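Local coordinates for protein abietadiene synthase, chloroplastic (Abies grandis, PDB 3S9V) that is a chloroplast enzyme of the terpene synthase family, built almost wholly from helices and carrying a metal-binding domain of that family, at residues 99-112 / 128-142. Residues are numbered along the deposited sequence; the frame is centred on the assembly and turned at random.
Sequences FLAYDRILATLACI and GIEFFRTQAGKMEDE
Ile-105 and Gln-135 meet where two nearly antiparallel helices, their segment axes 9.5 Å apart at an angle of 147°, pack through mostly apolar side chains. The branched Ile-105 serves two neighbours at once: CG2 presses on the Gln-135 methylene CG at 3.3 Å, while CG1, lying between the backbone N and the carbonyl carbon (chi1 58°), sends CD1 tip to tip toward CE of Met-139. That flexible thioether, bent at chi2 and chi3, also lays CE against the Tyr-102 ring, 3.5 Å from CE2. Small Ala-101 lets Gln-135, Met-139 and Glu-142 all close on its CB.

Two phenylalanines of helix 128-136 carry the middle. The broad Phe-131 ring reaches Arg-104 CB (3.7 Å from CZ) and Thr-108 together, with CB of Gln-135, one turn on, over one face, offset toward the rim. Phe-132 turns its ring edge to Ile-105 O and packs on Leu-109. Farther along, Gly-128 brings its bare backbone close: Ile-112 CD1 lies 3.3 Å from Gly-128 C, and Thr-108 offers its methyl to Gly-128 O.

No direct hydrogen bond joins the segments. Gln-135 OE1 faces the C-H edge of the Phe-99 ring in plane, 3.3 Å from CZ, with amide and ring 48° apart; the slightly positive edge suits an oxygen. Its NE2 bonds weakly to Met-139 SD. A water accepts from Ala-101 N; its link to poorly ordered Glu-142 is doubtful. Thr-108 OG1 donates to Arg-104 O (2.6 Å) and is met by Trp-93 N, satisfying this buried hydroxyl; Arg-104 NH2 hydrogen-bonds to Glu-95 O.

The pair lies in a mainly helical region, about 37 Å from the chain centre to its own: helix 151-164 covers Leu-109 and Phe-132, helix 174-187 meets Tyr-102, Phe-132 and Met-139, and helix 56-62 packs on Leu-106 and Ala-110.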
# COMPACT_ATOMS: atom_id res chain seq x y z
N PHE A 99 -9.59 -26.36 -1.71
CA PHE A 99 -10.16 -27.22 -0.68
C PHE A 99 -9.95 -26.75 0.75
O PHE A 99 -8.82 -26.58 1.21
CB PHE A 99 -9.61 -28.63 -0.81
CG PHE A 99 -10.20 -29.60 0.18
CD1 PHE A 99 -11.32 -30.36 -0.17
CD2 PHE A 99 -9.68 -29.72 1.46
CE1 PHE A 99 -11.90 -31.22 0.75
CE2 PHE A 99 -10.25 -30.58 2.39
CZ PHE A 99 -11.37 -31.34 2.04
N LEU A 100 -11.06 -26.56 1.46
CA LEU A 100 -11.03 -26.19 2.87
C LEU A 100 -12.06 -27.11 3.49
O LEU A 100 -13.24 -27.09 3.13
CB LEU A 100 -11.42 -24.73 3.08
CG LEU A 100 -11.30 -24.27 4.55
CD1 LEU A 100 -9.83 -24.27 4.99
CD2 LEU A 100 -11.91 -22.89 4.71
N ALA A 101 -11.62 -27.96 4.42
CA ALA A 101 -12.53 -28.90 5.05
C ALA A 101 -13.80 -28.23 5.58
O ALA A 101 -14.91 -28.63 5.22
CB ALA A 101 -11.81 -29.65 6.18
N TYR A 102 -13.64 -27.21 6.42
CA TYR A 102 -14.80 -26.52 6.99
C TYR A 102 -15.80 -26.09 5.92
O TYR A 102 -16.99 -26.33 6.04
CB TYR A 102 -14.36 -25.29 7.79
CG TYR A 102 -13.60 -25.62 9.05
CD1 TYR A 102 -12.33 -25.10 9.28
CD2 TYR A 102 -14.17 -26.44 10.03
CE1 TYR A 102 -11.63 -25.38 10.44
CE2 TYR A 102 -13.48 -26.73 11.21
CZ TYR A 102 -12.21 -26.20 11.40
OH TYR A 102 -11.50 -26.47 12.55
N ASP A 103 -15.28 -25.45 4.87
CA ASP A 103 -16.08 -24.98 3.75
C ASP A 103 -16.92 -26.13 3.16
O ASP A 103 -18.14 -26.00 3.02
CB ASP A 103 -15.13 -24.40 2.69
CG ASP A 103 -15.85 -23.87 1.44
OD1 ASP A 103 -16.60 -22.88 1.53
OD2 ASP A 103 -15.63 -24.45 0.34
N ARG A 104 -16.28 -27.24 2.82
CA ARG A 104 -16.98 -28.37 2.23
C ARG A 104 -18.05 -29.00 3.11
O ARG A 104 -19.16 -29.26 2.63
CB ARG A 104 -15.98 -29.45 1.79
CG ARG A 104 -14.99 -28.99 0.72
CD ARG A 104 -15.70 -28.43 -0.50
NE ARG A 104 -14.75 -27.95 -1.50
CZ ARG A 104 -13.95 -28.75 -2.22
NH1 ARG A 104 -14.00 -30.06 -2.05
NH2 ARG A 104 -13.10 -28.22 -3.08
N ILE A 105 -17.76 -29.26 4.38
CA ILE A 105 -18.77 -29.86 5.25
C ILE A 105 -19.91 -28.89 5.54
O ILE A 105 -21.04 -29.32 5.76
CB ILE A 105 -18.19 -30.35 6.60
CG1 ILE A 105 -17.52 -29.20 7.34
CG2 ILE A 105 -17.22 -31.48 6.35
CD1 ILE A 105 -17.06 -29.57 8.73
N LEU A 106 -19.61 -27.59 5.54
CA LEU A 106 -20.63 -26.57 5.79
C LEU A 106 -21.60 -26.55 4.61
O LEU A 106 -22.81 -26.64 4.79
CB LEU A 106 -19.99 -25.19 5.92
CG LEU A 106 -20.96 -24.01 6.07
CD1 LEU A 106 -21.54 -24.03 7.47
CD2 LEU A 106 -20.25 -22.69 5.81
N ALA A 107 -21.04 -26.45 3.41
CA ALA A 107 -21.86 -26.42 2.20
C ALA A 107 -22.62 -27.72 1.96
O ALA A 107 -23.78 -27.69 1.56
CB ALA A 107 -20.98 -26.09 0.98
N THR A 108 -21.97 -28.86 2.20
CA THR A 108 -22.61 -30.15 1.97
C THR A 108 -23.80 -30.33 2.90
O THR A 108 -24.89 -30.71 2.48
CB THR A 108 -21.62 -31.33 2.17
OG1 THR A 108 -20.47 -31.14 1.34
CG2 THR A 108 -22.29 -32.64 1.78
N LEU A 109 -23.60 -30.05 4.18
CA LEU A 109 -24.69 -30.19 5.14
C LEU A 109 -25.85 -29.30 4.70
O LEU A 109 -26.99 -29.75 4.61
CB LEU A 109 -24.21 -29.79 6.54
CG LEU A 109 -25.24 -29.90 7.66
CD1 LEU A 109 -25.85 -31.29 7.67
CD2 LEU A 109 -24.58 -29.59 8.99
N ALA A 110 -25.54 -28.03 4.40
CA ALA A 110 -26.57 -27.09 3.96
C ALA A 110 -27.32 -27.57 2.72
O ALA A 110 -28.54 -27.45 2.65
CB ALA A 110 -25.94 -25.74 3.69
N CYS A 111 -26.62 -28.11 1.73
CA CYS A 111 -27.28 -28.59 0.52
C CYS A 111 -28.12 -29.86 0.74
O CYS A 111 -29.19 -30.01 0.17
CB CYS A 111 -26.26 -28.83 -0.60
SG CYS A 111 -25.51 -27.31 -1.20
N ILE A 112 -27.62 -30.76 1.58
CA ILE A 112 -28.33 -32.00 1.88
C ILE A 112 -29.65 -31.69 2.57
O ILE A 112 -30.68 -32.32 2.29
CB ILE A 112 -27.47 -32.90 2.79
CG1 ILE A 112 -26.37 -33.55 1.96
CG2 ILE A 112 -28.34 -33.93 3.48
CD1 ILE A 112 -25.36 -34.29 2.80
N GLY A 128 -23.65 -36.87 -0.82
CA GLY A 128 -23.28 -35.81 0.10
C GLY A 128 -23.13 -36.37 1.50
O GLY A 128 -22.19 -36.03 2.21
N ILE A 129 -24.06 -37.24 1.88
CA ILE A 129 -24.02 -37.86 3.20
C ILE A 129 -22.72 -38.62 3.38
O ILE A 129 -22.06 -38.50 4.42
CB ILE A 129 -25.21 -38.83 3.41
CG1 ILE A 129 -26.49 -38.03 3.66
CG2 ILE A 129 -24.94 -39.76 4.59
CD1 ILE A 129 -27.70 -38.89 3.93
N GLU A 130 -22.34 -39.38 2.36
CA GLU A 130 -21.11 -40.16 2.41
C GLU A 130 -19.90 -39.26 2.52
O GLU A 130 -18.99 -39.54 3.31
CB GLU A 130 -21.00 -41.05 1.16
CG GLU A 130 -22.27 -41.86 0.92
CD GLU A 130 -22.15 -42.82 -0.24
OE1 GLU A 130 -21.44 -42.51 -1.22
OE2 GLU A 130 -22.80 -43.89 -0.18
N PHE A 131 -19.87 -38.18 1.75
CA PHE A 131 -18.74 -37.26 1.84
C PHE A 131 -18.67 -36.68 3.24
O PHE A 131 -17.62 -36.68 3.87
CB PHE A 131 -18.85 -36.10 0.86
CG PHE A 131 -17.82 -35.03 1.11
CD1 PHE A 131 -16.52 -35.17 0.62
CD2 PHE A 131 -18.12 -33.94 1.91
CE1 PHE A 131 -15.55 -34.24 0.93
CE2 PHE A 131 -17.14 -33.00 2.23
CZ PHE A 131 -15.86 -33.15 1.74
N PHE A 132 -19.81 -36.18 3.72
CA PHE A 132 -19.86 -35.58 5.04
C PHE A 132 -19.36 -36.54 6.11
O PHE A 132 -18.63 -36.13 7.01
CB PHE A 132 -21.29 -35.13 5.36
CG PHE A 132 -21.46 -34.56 6.75
CD1 PHE A 132 -21.54 -35.39 7.86
CD2 PHE A 132 -21.52 -33.18 6.94
CE1 PHE A 132 -21.68 -34.86 9.14
CE2 PHE A 132 -21.66 -32.65 8.21
CZ PHE A 132 -21.74 -33.48 9.31
N ARG A 133 -19.74 -37.81 6.00
CA ARG A 133 -19.32 -38.81 6.97
C ARG A 133 -17.81 -39.08 6.89
O ARG A 133 -17.14 -39.19 7.92
CB ARG A 133 -20.10 -40.12 6.78
CG ARG A 133 -19.54 -41.30 7.57
CD ARG A 133 -20.57 -42.41 7.72
NE ARG A 133 -21.17 -42.79 6.44
CZ ARG A 133 -22.44 -42.59 6.12
NH1 ARG A 133 -23.27 -42.01 6.99
NH2 ARG A 133 -22.88 -42.95 4.93
N THR A 134 -17.28 -39.17 5.68
CA THR A 134 -15.85 -39.43 5.54
C THR A 134 -15.04 -38.22 6.00
O THR A 134 -14.04 -38.36 6.70
CB THR A 134 -15.47 -39.74 4.09
OG1 THR A 134 -16.29 -40.81 3.60
CG2 THR A 134 -14.01 -40.14 4.01
N GLN A 135 -15.49 -37.04 5.62
CA GLN A 135 -14.80 -35.81 6.00
C GLN A 135 -14.96 -35.49 7.49
O GLN A 135 -14.05 -34.94 8.11
CB GLN A 135 -15.32 -34.64 5.16
CG GLN A 135 -14.60 -33.34 5.44
CD GLN A 135 -13.12 -33.44 5.14
OE1 GLN A 135 -12.72 -33.61 3.98
NE2 GLN A 135 -12.29 -33.35 6.18
N ALA A 136 -16.11 -35.83 8.06
CA ALA A 136 -16.35 -35.55 9.47
C ALA A 136 -15.35 -36.28 10.37
O ALA A 136 -14.97 -35.77 11.42
CB ALA A 136 -17.78 -35.92 9.86
N GLY A 137 -14.92 -37.46 9.94
CA GLY A 137 -13.97 -38.24 10.72
C GLY A 137 -12.51 -37.86 10.56
O GLY A 137 -11.65 -38.47 11.19
N LYS A 138 -12.22 -36.86 9.74
CA LYS A 138 -10.84 -36.42 9.52
C LYS A 138 -10.61 -34.97 9.93
O LYS A 138 -9.56 -34.38 9.65
CB LYS A 138 -10.47 -36.57 8.04
CG LYS A 138 -10.56 -37.99 7.50
CD LYS A 138 -10.01 -38.09 6.08
CE LYS A 138 -10.80 -37.23 5.10
NZ LYS A 138 -10.37 -37.46 3.69
N MET A 139 -11.59 -34.39 10.62
CA MET A 139 -11.51 -33.00 11.06
C MET A 139 -10.37 -32.69 12.03
O MET A 139 -10.04 -31.53 12.25
CB MET A 139 -12.85 -32.57 11.66
CG MET A 139 -13.98 -32.50 10.65
SD MET A 139 -13.52 -31.59 9.14
CE MET A 139 -13.46 -29.94 9.75
N GLU A 140 -9.77 -33.73 12.60
CA GLU A 140 -8.69 -33.53 13.55
C GLU A 140 -7.36 -33.23 12.87
O GLU A 140 -6.40 -32.86 13.55
CB GLU A 140 -8.55 -34.76 14.46
CG GLU A 140 -9.81 -35.06 15.27
CD GLU A 140 -9.62 -36.20 16.26
OE1 GLU A 140 -9.25 -37.32 15.82
OE2 GLU A 140 -9.84 -35.98 17.47
N ASP A 141 -7.29 -33.37 11.55
CA ASP A 141 -6.04 -33.08 10.85
C ASP A 141 -6.16 -31.81 10.02
O ASP A 141 -5.32 -31.51 9.16
CB ASP A 141 -5.63 -34.27 9.96
CG ASP A 141 -4.14 -34.25 9.61
OD1 ASP A 141 -3.64 -35.27 9.10
OD2 ASP A 141 -3.47 -33.23 9.86
N GLU A 142 -7.22 -31.05 10.29
CA GLU A 142 -7.48 -29.79 9.61
C GLU A 142 -7.63 -28.72 10.68
O GLU A 142 -8.12 -27.63 10.43
CB GLU A 142 -8.77 -29.90 8.79
CG GLU A 142 -8.84 -31.14 7.90
CD GLU A 142 -7.86 -31.11 6.74
OE1 GLU A 142 -8.07 -30.32 5.79
OE2 GLU A 142 -6.86 -31.86 6.77
O HOH W 1 -8.84 -28.10 5.15